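Local coordinates for protein alpha-galactosidase 1 (Saccharomyces cerevisiae, PDB 3LRK) that hydrolyses terminal, non-reducing alpha-D-galactose residues from alpha-D-galactosides such as galactose oligosaccharides, galactomannans and galactolipids, working as a secreted, glycosylated homotetramer of glycosyl hydrolase family 27, at residues Asp51-Ile56 and Asn295-Leu299; Met206-Val210 and Ile242-Ala246; Asp218-Asp224 and Phe235-Asn241. The protein carries 1 engineered substitution. Residue numbers count along the deposited sequence, not the author numbering.

Contact 1 (Asp51-Ile56 and Asn295-Leu299); sequences DTADRI and NVNNL. With NAG (2-acetamido-2-deoxy-beta-D-glucopyranose), chain B.
A buried helix-to-loop contact joins the two ends of the TIM barrel of this GH27 enzyme, where the first and last strands pair: 51-56 belongs to helix 46-58, which follows the first strand, 32-35, and 295-299 to the loop leaving the last, 290-292. T52 and V296 lie nearest, CA to CA 6.6 Å. N295 starts an Asx turn, V296 and N297 near helical phi/psi (-70/-20 and -91/4): N297 N donates to N295 OD1 at 3.0 Å. V296 (chi1 m) points toward the helix, its CG2 3.6 Å from T52 CG2 and 3.8 Å from I56 CG1; I56 (m, t) and T52 also touch W34 of the first strand. R55 (t, p, t) runs past V296 and sends NE to V296 O, 3.0 Å and nearly straight at 170°. N297 lies alongside, ND2 3.5 Å from R55 CD. Water 1 links T52 OG1 to V296 N (3.0 Å each); water 2 accepts from R55 NH2 (3.0 Å) and L299 N (2.9 Å). N298, its CA-to-CB bond away from the helix, donates ND2 to NAG O3 (2.8 Å), in the glycan pocket that includes N270. With R55 NH2 also bonded to L410 O, the arginine satisfies carbonyls of two chain regions, while water serves loop amides.

Contact 2 (Met206-Val210 and Ile242-Ala246); sequences MSGDV and ILNKA
M206 is coiled in a p, p, p rotamer (41°, 58°, 65°) that folds its thioether against helix 239-246: CE sits 3.4 Å from A246 N, 3.6 Å from A246 CB and 3.7 Å from K245 CB, and SD 4.1 Å from I242 CG2. The CA pairs M206-A246 (7.1 Å) and S207-I242 (6.5 Å) set the register. I242 (m, t) points toward the loop, CD1 3.4 Å from V210 CB and 3.7 Å from G208 O, with CG1 3.2 Å from S207 OG. This loop follows barrel strand 203-205 at the catalytic end of the TIM barrel and carries D209, the proton donor; its CA-CB bond (chi1 m) points away from the helix, and OD1 forms a salt bridge with R205. S207 is extended (-155/169), its p rotamer letting OG donate to G208 O at 2.9 Å. K245 (m, t, t, t) stretches beside S207, CD 4.3 Å from S207 CB; NZ bonds N241 OD1 and also water 3 (2.8 Å), which accepts from G208 N at 3.0 Å.

Contact 3 (Asp218-Asp224 and Phe235-Asn241); sequences DSRCPCD and FHCSIMN
R220 (m, t, m) lays its guanidinium flat on the H236 ring, centres 3.5 Å apart and planes at 5°. D218 (chi1 t) holds it from its own segment: OD1 accepts from R220 NE (2.9 Å) and, as an Asx turn, from R220 N (2.8 Å), while OD2 makes a 2.8 Å salt bridge with R220 NH2. A type I turn, D218 to C221, lets R220 O accept a hydrogen bond from F235 N (3.0 Å); nearest CA atoms are C221-F235 (5.2 Å) and D224-N241 (6.2 Å). H236 has left-handed backbone angles (56/36), its chi1 m turning the imidazole face to the guanidinium. The C221-C237 disulfide (chi1 t and m, SG-SG 2.0 Å, chi3 101°) ties the loop to the residue before N-cap S238. N241 (t) hydrogen-bonds C223 O through ND2 (2.9 Å) while OD1 accepts from K245 NZ. R220 NH1 forms a salt bridge with D379 of a second subunit, at the tetramer interface. S238 OG caps helix 239-246 through N241 N (3.2 Å); I239 packs on helix 273-285.

Overall arrangement
All three contacts fall within the catalytic TIM-barrel region. Contacts 2 and 3 are neighbours, centres 8 Å apart, sharing helix 239-246; contact 3 is nested within the loop that contact 2 closes. D209 O lies 2.9 Å from C237 N, a probable hydrogen bond, and K245 NZ of contact 2 is 3.0 Å from C223 O. The proton donor D209 sits beside 235-241, which the C221-C237 disulfide joins to 218-224, its side chain about 4 Å from that of F235 and about 6 Å from that of substrate-binding K147. Contact 1 lies across the chain's centre from contact 2, centres 26 Å apart, and 29 Å from contact 3, with the T52 side chain about 12 Å from that of substrate-binding D72.

Contact 1 (Asp51-Ile56 and Asn295-Leu299)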
loop_
_atom_site.group_PDB
_atom_site.type_symbol
_atom_site.label_atom_id
_atom_site.label_comp_id
_atom_site.label_asym_id
_atom_site.label_seq_id
_atom_site.Cartn_x
_atom_site.Cartn_y
_atom_site.Cartn_z
ATOM N N ASP A 51 14.700 -27.655 -35.519
ATOM C CA ASP A 51 13.915 -28.900 -35.347
ATOM C C ASP A 51 12.508 -28.631 -34.825
ATOM O O ASP A 51 11.536 -29.195 -35.325
ATOM C CB ASP A 51 14.606 -29.870 -34.389
ATOM C CG ASP A 51 15.827 -30.539 -34.996
ATOM O OD1 ASP A 51 16.116 -30.328 -36.196
ATOM O OD2 ASP A 51 16.509 -31.273 -34.243
ATOM N N THR A 52 12.406 -27.768 -33.816
ATOM C CA THR A 52 11.107 -27.365 -33.268
ATOM C C THR A 52 10.274 -26.631 -34.311
ATOM O O THR A 52 9.098 -26.929 -34.488
ATOM C CB THR A 52 11.270 -26.459 -32.031
ATOM O OG1 THR A 52 11.714 -27.245 -30.924
ATOM C CG2 THR A 52 9.946 -25.791 -31.661
ATOM N N ALA A 53 10.897 -25.671 -34.990
ATOM C CA ALA A 53 10.224 -24.889 -36.005
ATOM C C ALA A 53 9.711 -25.789 -37.130
ATOM O O ALA A 53 8.593 -25.604 -37.594
ATOM C CB ALA A 53 11.155 -23.817 -36.554
ATOM N N ASP A 54 10.530 -26.755 -37.557
ATOM C CA ASP A 54 10.119 -27.735 -38.577
ATOM C C ASP A 54 8.876 -28.490 -38.121
ATOM O O ASP A 54 7.935 -28.667 -38.896
ATOM C CB ASP A 54 11.246 -28.737 -38.874
ATOM C CG ASP A 54 12.349 -28.160 -39.761
ATOM O OD1 ASP A 54 12.236 -27.017 -40.253
ATOM O OD2 ASP A 54 13.342 -28.873 -39.978
ATOM N N ARG A 55 8.887 -28.927 -36.862
ATOM C CA ARG A 55 7.768 -29.654 -36.250
ATOM C C ARG A 55 6.509 -28.791 -36.161
ATOM O O ARG A 55 5.426 -29.262 -36.476
ATOM C CB ARG A 55 8.172 -30.185 -34.868
ATOM C CG ARG A 55 7.073 -30.875 -34.049
ATOM C CD ARG A 55 6.681 -32.238 -34.611
ATOM N NE ARG A 55 6.095 -33.105 -33.584
ATOM C CZ ARG A 55 5.545 -34.299 -33.817
ATOM N NH1 ARG A 55 5.470 -34.790 -35.052
ATOM N NH2 ARG A 55 5.058 -35.003 -32.805
ATOM N N ILE A 56 6.655 -27.526 -35.753
ATOM C CA ILE A 56 5.505 -26.609 -35.657
ATOM C C ILE A 56 4.903 -26.334 -37.036
ATOM O O ILE A 56 3.683 -26.261 -37.188
ATOM C CB ILE A 56 5.878 -25.291 -34.906
ATOM C CG1 ILE A 56 6.153 -25.609 -33.428
ATOM C CG2 ILE A 56 4.771 -24.233 -35.038
ATOM C CD1 ILE A 56 6.624 -24.433 -32.605
ATOM N N ASN A 295 6.818 -28.892 -25.254
ATOM C CA ASN A 295 7.799 -29.424 -26.202
ATOM C C ASN A 295 7.002 -30.041 -27.338
ATOM O O ASN A 295 6.312 -31.047 -27.135
ATOM C CB ASN A 295 8.687 -30.487 -25.535
ATOM C CG ASN A 295 9.694 -31.125 -26.503
ATOM O OD1 ASN A 295 9.730 -30.815 -27.696
ATOM N ND2 ASN A 295 10.529 -32.013 -25.974
ATOM N N VAL A 296 7.072 -29.436 -28.520
ATOM C CA VAL A 296 6.236 -29.871 -29.644
ATOM C C VAL A 296 6.656 -31.244 -30.201
ATOM O O VAL A 296 5.862 -31.916 -30.862
ATOM C CB VAL A 296 6.132 -28.800 -30.774
ATOM C CG1 VAL A 296 5.410 -27.540 -30.267
ATOM C CG2 VAL A 296 7.504 -28.450 -31.340
ATOM N N ASN A 297 7.894 -31.646 -29.917
ATOM C CA ASN A 297 8.394 -32.978 -30.286
ATOM C C ASN A 297 8.160 -33.995 -29.167
ATOM O O ASN A 297 8.572 -35.152 -29.259
ATOM C CB ASN A 297 9.878 -32.919 -30.671
ATOM C CG ASN A 297 10.106 -32.282 -32.036
ATOM O OD1 ASN A 297 10.609 -31.160 -32.127
ATOM N ND2 ASN A 297 9.741 -32.997 -33.107
ATOM N N ASN A 298 7.495 -33.543 -28.109
ATOM C CA ASN A 298 7.111 -34.394 -27.002
ATOM C C ASN A 298 5.763 -33.900 -26.483
ATOM O O ASN A 298 5.593 -33.598 -25.294
ATOM C CB ASN A 298 8.187 -34.347 -25.909
ATOM C CG ASN A 298 8.094 -35.505 -24.943
ATOM O OD1 ASN A 298 7.314 -36.439 -25.144
ATOM N ND2 ASN A 298 8.902 -35.458 -23.889
ATOM N N LEU A 299 4.816 -33.794 -27.411
ATOM C CA LEU A 299 3.501 -33.247 -27.151
ATOM C C LEU A 299 2.464 -34.360 -27.297
ATOM O O LEU A 299 2.426 -35.043 -28.331
ATOM C CB LEU A 299 3.214 -32.114 -28.144
ATOM C CG LEU A 299 1.855 -31.405 -28.127
ATOM C CD1 LEU A 299 1.659 -30.621 -26.831
ATOM C CD2 LEU A 299 1.730 -30.486 -29.324
HETATM C C1 NAG B . 5.838 -37.591 -20.104
HETATM C C2 NAG B . 7.280 -37.298 -20.543
HETATM C C3 NAG B . 7.595 -37.864 -21.935
HETATM C C4 NAG B . 7.187 -39.333 -22.058
HETATM C C5 NAG B . 5.773 -39.561 -21.507
HETATM C C6 NAG B . 5.454 -41.053 -21.430
HETATM C C7 NAG B . 8.690 -35.419 -19.895
HETATM C C8 NAG B . 8.985 -33.957 -20.072
HETATM N N2 NAG B . 7.585 -35.875 -20.484
HETATM O O3 NAG B . 8.975 -37.748 -22.204
HETATM O O4 NAG B . 7.267 -39.735 -23.410
HETATM O O5 NAG B . 5.612 -38.989 -20.214
HETATM O O6 NAG B . 4.503 -41.373 -22.421
HETATM O O7 NAG B . 9.453 -36.132 -19.239
HETATM O O HOH W 1 9.704 -28.008 -28.819
HETATM O O HOH W 2 4.862 -35.398 -29.869
#

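Contact 2 (Met206-Val210 and Ile242-Ala246)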
loop_
_atom_site.group_PDB
_atom_site.type_symbol
_atom_site.label_atom_id
_atom_site.label_comp_id
_atom_site.label_asym_id
_atom_site.label_seq_id
_atom_site.Cartn_x
_atom_site.Cartn_y
_atom_site.Cartn_z
ATOM N N MET A 206 1.759 -9.481 -16.965
ATOM C CA MET A 206 1.067 -8.753 -15.912
ATOM C C MET A 206 1.134 -9.503 -14.592
ATOM O O MET A 206 0.444 -9.140 -13.643
ATOM C CB MET A 206 -0.377 -8.438 -16.309
ATOM C CG MET A 206 -1.140 -9.579 -17.037
ATOM S SD MET A 206 -1.274 -11.158 -16.151
ATOM C CE MET A 206 -2.272 -10.698 -14.730
ATOM N N SER A 207 1.943 -10.565 -14.553
ATOM C CA SER A 207 2.109 -11.377 -13.338
ATOM C C SER A 207 3.456 -12.104 -13.303
ATOM O O SER A 207 4.169 -12.155 -14.309
ATOM C CB SER A 207 0.971 -12.415 -13.207
ATOM O OG SER A 207 1.178 -13.527 -14.070
ATOM N N GLY A 208 3.782 -12.681 -12.142
ATOM C CA GLY A 208 4.891 -13.642 -12.018
ATOM C C GLY A 208 4.620 -14.882 -12.865
ATOM O O GLY A 208 3.493 -15.084 -13.332
ATOM N N ASP A 209 5.633 -15.720 -13.063
ATOM C CA ASP A 209 5.506 -16.851 -13.998
ATOM C C ASP A 209 4.398 -17.811 -13.602
ATOM O O ASP A 209 4.240 -18.135 -12.431
ATOM C CB ASP A 209 6.803 -17.646 -14.128
ATOM C CG ASP A 209 7.976 -16.812 -14.598
ATOM O OD1 ASP A 209 7.790 -15.639 -15.002
ATOM O OD2 ASP A 209 9.099 -17.355 -14.554
ATOM N N VAL A 210 3.630 -18.234 -14.603
ATOM C CA VAL A 210 2.682 -19.327 -14.472
ATOM C C VAL A 210 3.413 -20.660 -14.270
ATOM O O VAL A 210 4.599 -20.789 -14.587
ATOM C CB VAL A 210 1.731 -19.399 -15.716
ATOM C CG1 VAL A 210 2.429 -20.051 -16.905
ATOM C CG2 VAL A 210 0.423 -20.142 -15.372
ATOM N N ILE A 242 -3.401 -16.236 -11.834
ATOM C CA ILE A 242 -3.017 -15.300 -12.893
ATOM C C ILE A 242 -4.244 -14.754 -13.625
ATOM O O ILE A 242 -4.322 -13.554 -13.891
ATOM C CB ILE A 242 -1.982 -15.936 -13.867
ATOM C CG1 ILE A 242 -0.624 -16.064 -13.151
ATOM C CG2 ILE A 242 -1.836 -15.115 -15.149
ATOM C CD1 ILE A 242 0.378 -16.929 -13.865
ATOM N N LEU A 243 -5.210 -15.627 -13.919
ATOM C CA LEU A 243 -6.469 -15.177 -14.522
ATOM C C LEU A 243 -7.179 -14.155 -13.624
ATOM O O LEU A 243 -7.693 -13.148 -14.105
ATOM C CB LEU A 243 -7.406 -16.363 -14.807
ATOM C CG LEU A 243 -8.735 -16.010 -15.484
ATOM C CD1 LEU A 243 -8.514 -15.442 -16.883
ATOM C CD2 LEU A 243 -9.630 -17.244 -15.522
ATOM N N ASN A 244 -7.216 -14.435 -12.329
ATOM C CA ASN A 244 -7.827 -13.524 -11.353
ATOM C C ASN A 244 -7.143 -12.156 -11.289
ATOM O O ASN A 244 -7.809 -11.117 -11.248
ATOM C CB ASN A 244 -7.868 -14.175 -9.972
ATOM C CG ASN A 244 -8.957 -15.245 -9.860
ATOM O OD1 ASN A 244 -9.779 -15.414 -10.761
ATOM N ND2 ASN A 244 -8.957 -15.970 -8.754
ATOM N N LYS A 245 -5.816 -12.163 -11.273
ATOM C CA LYS A 245 -5.031 -10.932 -11.401
ATOM C C LYS A 245 -5.351 -10.148 -12.688
ATOM O O LYS A 245 -5.428 -8.912 -12.668
ATOM C CB LYS A 245 -3.537 -11.247 -11.300
ATOM C CG LYS A 245 -3.093 -11.510 -9.873
ATOM C CD LYS A 245 -1.702 -12.099 -9.828
ATOM C CE LYS A 245 -1.222 -12.219 -8.396
ATOM N NZ LYS A 245 -0.029 -13.115 -8.360
ATOM N N ALA A 246 -5.551 -10.875 -13.788
ATOM C CA ALA A 246 -5.809 -10.261 -15.092
ATOM C C ALA A 246 -7.211 -9.663 -15.234
ATOM O O ALA A 246 -7.426 -8.763 -16.051
ATOM C CB ALA A 246 -5.553 -11.280 -16.208
HETATM O O HOH W 3 2.375 -12.463 -9.552
#

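Contact 3 (Asp218-Asp224 and Phe235-Asn241)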
loop_
_atom_site.group_PDB
_atom_site.type_symbol
_atom_site.label_atom_id
_atom_site.label_comp_id
_atom_site.label_asym_id
_atom_site.label_seq_id
_atom_site.Cartn_x
_atom_site.Cartn_y
_atom_site.Cartn_z
ATOM N N ASP A 218 1.154 -20.886 -3.869
ATOM C CA ASP A 218 2.571 -21.169 -3.758
ATOM C C ASP A 218 3.252 -20.031 -3.008
ATOM O O ASP A 218 2.994 -18.859 -3.283
ATOM C CB ASP A 218 3.195 -21.368 -5.146
ATOM C CG ASP A 218 4.565 -22.050 -5.092
ATOM O OD1 ASP A 218 5.514 -21.456 -4.547
ATOM O OD2 ASP A 218 4.706 -23.175 -5.622
ATOM N N SER A 219 4.128 -20.387 -2.069
ATOM C CA SER A 219 4.839 -19.404 -1.256
ATOM C C SER A 219 5.759 -18.514 -2.113
ATOM O O SER A 219 6.102 -17.407 -1.713
ATOM C CB SER A 219 5.650 -20.118 -0.170
ATOM O OG SER A 219 6.583 -20.995 -0.781
ATOM N N ARG A 220 6.144 -19.007 -3.290
ATOM C CA ARG A 220 6.956 -18.231 -4.240
ATOM C C ARG A 220 6.121 -17.222 -5.046
ATOM O O ARG A 220 6.680 -16.401 -5.776
ATOM C CB ARG A 220 7.726 -19.166 -5.187
ATOM C CG ARG A 220 8.775 -20.035 -4.484
ATOM C CD ARG A 220 9.199 -21.212 -5.359
ATOM N NE ARG A 220 8.113 -22.178 -5.557
ATOM C CZ ARG A 220 8.245 -23.328 -6.214
ATOM N NH1 ARG A 220 9.415 -23.658 -6.743
ATOM N NH2 ARG A 220 7.209 -24.152 -6.346
ATOM N N CYS A 221 4.798 -17.300 -4.902
ATOM C CA CYS A 221 3.853 -16.370 -5.531
ATOM C C CYS A 221 2.937 -15.777 -4.449
ATOM O O CYS A 221 1.753 -16.129 -4.366
ATOM C CB CYS A 221 3.055 -17.084 -6.626
ATOM S SG CYS A 221 1.871 -16.073 -7.566
ATOM N N PRO A 222 3.490 -14.880 -3.596
ATOM C CA PRO A 222 2.779 -14.451 -2.383
ATOM C C PRO A 222 1.515 -13.602 -2.599
ATOM O O PRO A 222 0.686 -13.513 -1.687
ATOM C CB PRO A 222 3.851 -13.669 -1.606
ATOM C CG PRO A 222 4.742 -13.124 -2.657
ATOM C CD PRO A 222 4.801 -14.212 -3.720
ATOM N N CYS A 223 1.356 -13.002 -3.777
ATOM C CA CYS A 223 0.167 -12.194 -4.066
ATOM C C CYS A 223 -0.961 -13.080 -4.562
ATOM O O CYS A 223 -0.793 -13.799 -5.548
ATOM C CB CYS A 223 0.481 -11.113 -5.098
ATOM S SG CYS A 223 1.699 -9.927 -4.557
ATOM N N ASP A 224 -2.104 -13.044 -3.873
ATOM C CA ASP A 224 -3.244 -13.865 -4.282
ATOM C C ASP A 224 -3.973 -13.272 -5.500
ATOM O O ASP A 224 -3.544 -12.246 -6.040
ATOM C CB ASP A 224 -4.184 -14.198 -3.102
ATOM C CG ASP A 224 -4.973 -12.995 -2.591
ATOM O OD1 ASP A 224 -5.187 -12.015 -3.339
ATOM O OD2 ASP A 224 -5.405 -13.051 -1.422
ATOM N N PHE A 235 6.927 -16.170 -8.728
ATOM C CA PHE A 235 6.669 -17.158 -9.783
ATOM C C PHE A 235 6.025 -18.421 -9.209
ATOM O O PHE A 235 5.685 -18.452 -8.023
ATOM C CB PHE A 235 7.908 -17.439 -10.672
ATOM C CG PHE A 235 9.049 -18.186 -9.994
ATOM C CD1 PHE A 235 9.855 -19.042 -10.750
ATOM C CD2 PHE A 235 9.336 -18.034 -8.642
ATOM C CE1 PHE A 235 10.926 -19.740 -10.162
ATOM C CE2 PHE A 235 10.410 -18.715 -8.047
ATOM C CZ PHE A 235 11.201 -19.576 -8.809
ATOM N N HIS A 236 5.842 -19.441 -10.056
ATOM C CA HIS A 236 5.009 -20.611 -9.714
ATOM C C HIS A 236 3.591 -20.214 -9.307
ATOM O O HIS A 236 2.970 -20.829 -8.433
ATOM C CB HIS A 236 5.698 -21.499 -8.664
ATOM C CG HIS A 236 6.957 -22.119 -9.169
ATOM N ND1 HIS A 236 6.983 -23.354 -9.778
ATOM C CD2 HIS A 236 8.224 -21.647 -9.212
ATOM C CE1 HIS A 236 8.220 -23.633 -10.147
ATOM N NE2 HIS A 236 8.992 -22.609 -9.821
ATOM N N CYS A 237 3.081 -19.184 -9.977
ATOM C CA CYS A 237 1.714 -18.729 -9.781
ATOM C C CYS A 237 0.795 -19.661 -10.563
ATOM O O CYS A 237 1.106 -20.021 -11.690
ATOM C CB CYS A 237 1.558 -17.292 -10.286
ATOM S SG CYS A 237 2.610 -16.068 -9.465
ATOM N N SER A 238 -0.317 -20.063 -9.958
ATOM C CA SER A 238 -1.271 -20.965 -10.613
ATOM C C SER A 238 -2.061 -20.276 -11.728
ATOM O O SER A 238 -2.112 -19.050 -11.804
ATOM C CB SER A 238 -2.248 -21.559 -9.600
ATOM O OG SER A 238 -3.165 -20.575 -9.170
ATOM N N ILE A 239 -2.673 -21.086 -12.585
ATOM C CA ILE A 239 -3.506 -20.607 -13.695
ATOM C C ILE A 239 -4.607 -19.631 -13.227
ATOM O O ILE A 239 -4.724 -18.522 -13.753
ATOM C CB ILE A 239 -4.064 -21.812 -14.498
ATOM C CG1 ILE A 239 -2.924 -22.451 -15.311
ATOM C CG2 ILE A 239 -5.247 -21.407 -15.395
ATOM C CD1 ILE A 239 -3.119 -23.940 -15.643
ATOM N N MET A 240 -5.369 -20.041 -12.217
ATOM C CA MET A 240 -6.450 -19.234 -11.663
ATOM C C MET A 240 -5.958 -17.988 -10.942
ATOM O O MET A 240 -6.635 -16.961 -10.956
ATOM C CB MET A 240 -7.319 -20.066 -10.707
ATOM C CG MET A 240 -8.226 -21.099 -11.379
ATOM S SD MET A 240 -9.310 -20.444 -12.661
ATOM C CE MET A 240 -10.296 -19.231 -11.768
ATOM N N ASN A 241 -4.801 -18.088 -10.286
ATOM C CA ASN A 241 -4.177 -16.935 -9.635
ATOM C C ASN A 241 -3.916 -15.838 -10.665
ATOM O O ASN A 241 -4.213 -14.673 -10.412
ATOM C CB ASN A 241 -2.871 -17.341 -8.922
ATOM C CG ASN A 241 -2.069 -16.137 -8.403
ATOM O OD1 ASN A 241 -1.390 -15.444 -9.169
ATOM N ND2 ASN A 241 -2.109 -15.922 -7.089
#